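Local atomic coordinates of pyruvate kinase (Toxoplasma gondii, PDB entry 3GG8), a protein that catalyses the transfer of phosphate from phosphoenolpyruvate to ADP, yielding pyruvate and ATP in the final step of glycolysis. Residues Thr130-Ile135 / Thr140-Tyr145. Sequence-based numbering, arbitrary orientation.
Sequences TDYNLI and TIACSY
Ala142 points its methyl group into the type I turn formed by Asp131 to Leu134, and Tyr132 reaches past it along the chain toward Ser144. The closest approach of the methyl is to a backbone oxygen: Ala142 CB lies 3.4 Å from Asp131 O, the same carbonyl that closes the turn by accepting from Leu134 N at 3.1 Å. An Asx turn overlaps it, with Asn133 N meeting Asp131 OD2 from above the carboxylate plane, 49° out of it. Tyr132 holds CG anti to its backbone N (chi1 -157°), which brings the CD1-CE1 side of the ring at an oblique tilt against the peptide joining Cys143 to Ser144; CE1 is 3.3 Å from Ser144 N and 3.6 Å from Ser144 CB. The phenol is anchored beyond this contact by a hydrogen bond between its OH and Thr109 O, while Ser144 OG is hydrogen-bonded to the backbone N of Arg108. Leu134 flanks the methyl, its CB 4.3 Å from Ala142 CB, and the Leu134 and Thr140 side chains cross at about a right angle, with Leu134 CD1 3.9 Å from Thr140 OG1. Packing alone joins the segments: a connecting loop folds over edge strand 140-142, parallel to 125-129 in the small β-domain (B domain) inserted into the pyruvate kinase barrel.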
loop_
_atom_site.group_PDB
_atom_site.type_symbol
_atom_site.label_atom_id
_atom_site.label_comp_id
_atom_site.label_asym_id
_atom_site.label_seq_id
_atom_site.Cartn_x
_atom_site.Cartn_y
_atom_site.Cartn_z
ATOM N N THR C 130 16.472 32.359 49.869
ATOM C CA THR C 130 15.768 31.191 50.370
ATOM C C THR C 130 15.030 31.467 51.711
ATOM O O THR C 130 14.159 30.699 52.107
ATOM C CB THR C 130 16.768 29.984 50.475
ATOM O OG1 THR C 130 16.818 29.280 49.220
ATOM C CG2 THR C 130 16.381 29.011 51.582
ATOM N N ASP C 131 15.376 32.559 52.398
ATOM C CA ASP C 131 14.669 32.974 53.627
ATOM C C ASP C 131 13.318 33.593 53.278
ATOM O O ASP C 131 13.246 34.734 52.819
ATOM C CB ASP C 131 15.523 33.954 54.456
ATOM C CG ASP C 131 14.852 34.378 55.772
ATOM O OD1 ASP C 131 15.447 35.199 56.501
ATOM O OD2 ASP C 131 13.752 33.901 56.091
ATOM N N TYR C 132 12.246 32.836 53.513
ATOM C CA TYR C 132 10.920 33.233 53.068
ATOM C C TYR C 132 10.298 34.314 53.950
ATOM O O TYR C 132 9.271 34.881 53.592
ATOM C CB TYR C 132 10.002 32.011 52.890
ATOM C CG TYR C 132 8.833 32.258 51.934
ATOM C CD1 TYR C 132 9.050 32.422 50.569
ATOM C CD2 TYR C 132 7.522 32.346 52.402
ATOM C CE1 TYR C 132 7.999 32.657 49.689
ATOM C CE2 TYR C 132 6.448 32.589 51.518
ATOM C CZ TYR C 132 6.705 32.743 50.167
ATOM O OH TYR C 132 5.668 32.975 49.283
ATOM N N ASN C 133 10.951 34.616 55.075
ATOM C CA ASN C 133 10.573 35.729 55.954
ATOM C C ASN C 133 11.036 37.096 55.431
ATOM O O ASN C 133 10.577 38.139 55.898
ATOM C CB ASN C 133 11.154 35.524 57.363
ATOM C CG ASN C 133 10.453 34.422 58.143
ATOM O OD1 ASN C 133 9.335 34.011 57.817
ATOM N ND2 ASN C 133 11.113 33.935 59.177
ATOM N N LEU C 134 11.974 37.073 54.487
ATOM C CA LEU C 134 12.567 38.278 53.911
ATOM C C LEU C 134 11.494 39.069 53.175
ATOM O O LEU C 134 10.840 38.555 52.264
ATOM C CB LEU C 134 13.715 37.888 52.956
ATOM C CG LEU C 134 14.756 38.836 52.324
ATOM C CD1 LEU C 134 14.137 39.917 51.438
ATOM C CD2 LEU C 134 15.708 39.432 53.360
ATOM N N ILE C 135 11.312 40.317 53.594
ATOM C CA ILE C 135 10.402 41.248 52.928
ATOM C C ILE C 135 11.159 41.868 51.749
ATOM O O ILE C 135 12.141 42.593 51.945
ATOM C CB ILE C 135 9.890 42.345 53.915
ATOM C CG1 ILE C 135 9.203 41.719 55.149
ATOM C CG2 ILE C 135 9.000 43.361 53.199
ATOM C CD1 ILE C 135 8.014 40.766 54.836
ATOM N N THR C 140 16.252 42.533 45.885
ATOM C CA THR C 140 16.219 41.173 46.441
ATOM C C THR C 140 14.804 40.692 46.792
ATOM O O THR C 140 14.027 41.424 47.392
ATOM C CB THR C 140 17.227 40.980 47.638
ATOM O OG1 THR C 140 16.720 40.024 48.583
ATOM C CG2 THR C 140 17.523 42.280 48.364
ATOM N N ILE C 141 14.478 39.461 46.395
ATOM C CA ILE C 141 13.192 38.839 46.730
ATOM C C ILE C 141 13.356 37.435 47.331
ATOM O O ILE C 141 14.425 36.826 47.219
ATOM C CB ILE C 141 12.187 38.817 45.509
ATOM C CG1 ILE C 141 12.646 37.876 44.394
ATOM C CG2 ILE C 141 11.930 40.233 44.966
ATOM C CD1 ILE C 141 11.529 37.539 43.389
ATOM N N ALA C 142 12.293 36.930 47.959
ATOM C CA ALA C 142 12.282 35.584 48.545
ATOM C C ALA C 142 11.521 34.597 47.670
ATOM O O ALA C 142 10.620 34.986 46.925
ATOM C CB ALA C 142 11.691 35.620 49.922
ATOM N N CYS C 143 11.899 33.323 47.769
ATOM C CA CYS C 143 11.281 32.231 47.016
ATOM C C CYS C 143 10.955 31.070 47.968
ATOM O O CYS C 143 11.787 30.698 48.793
ATOM C CB CYS C 143 12.227 31.781 45.898
ATOM S SG CYS C 143 11.871 30.180 45.139
ATOM N N SER C 144 9.755 30.502 47.846
ATOM C CA SER C 144 9.270 29.470 48.783
ATOM C C SER C 144 10.025 28.145 48.713
ATOM O O SER C 144 9.942 27.323 49.632
ATOM C CB SER C 144 7.788 29.210 48.549
ATOM O OG SER C 144 7.592 28.649 47.268
ATOM N N TYR C 145 10.751 27.954 47.611
ATOM C CA TYR C 145 11.425 26.706 47.300
ATOM C C TYR C 145 12.845 26.708 47.860
ATOM O O TYR C 145 13.753 27.306 47.286
ATOM C CB TYR C 145 11.386 26.491 45.785
ATOM C CG TYR C 145 12.108 25.270 45.264
ATOM C CD1 TYR C 145 12.904 25.356 44.116
ATOM C CD2 TYR C 145 11.984 24.021 45.893
ATOM C CE1 TYR C 145 13.577 24.237 43.618
ATOM C CE2 TYR C 145 12.659 22.895 45.403
ATOM C CZ TYR C 145 13.454 23.018 44.269
ATOM O OH TYR C 145 14.113 21.933 43.768
#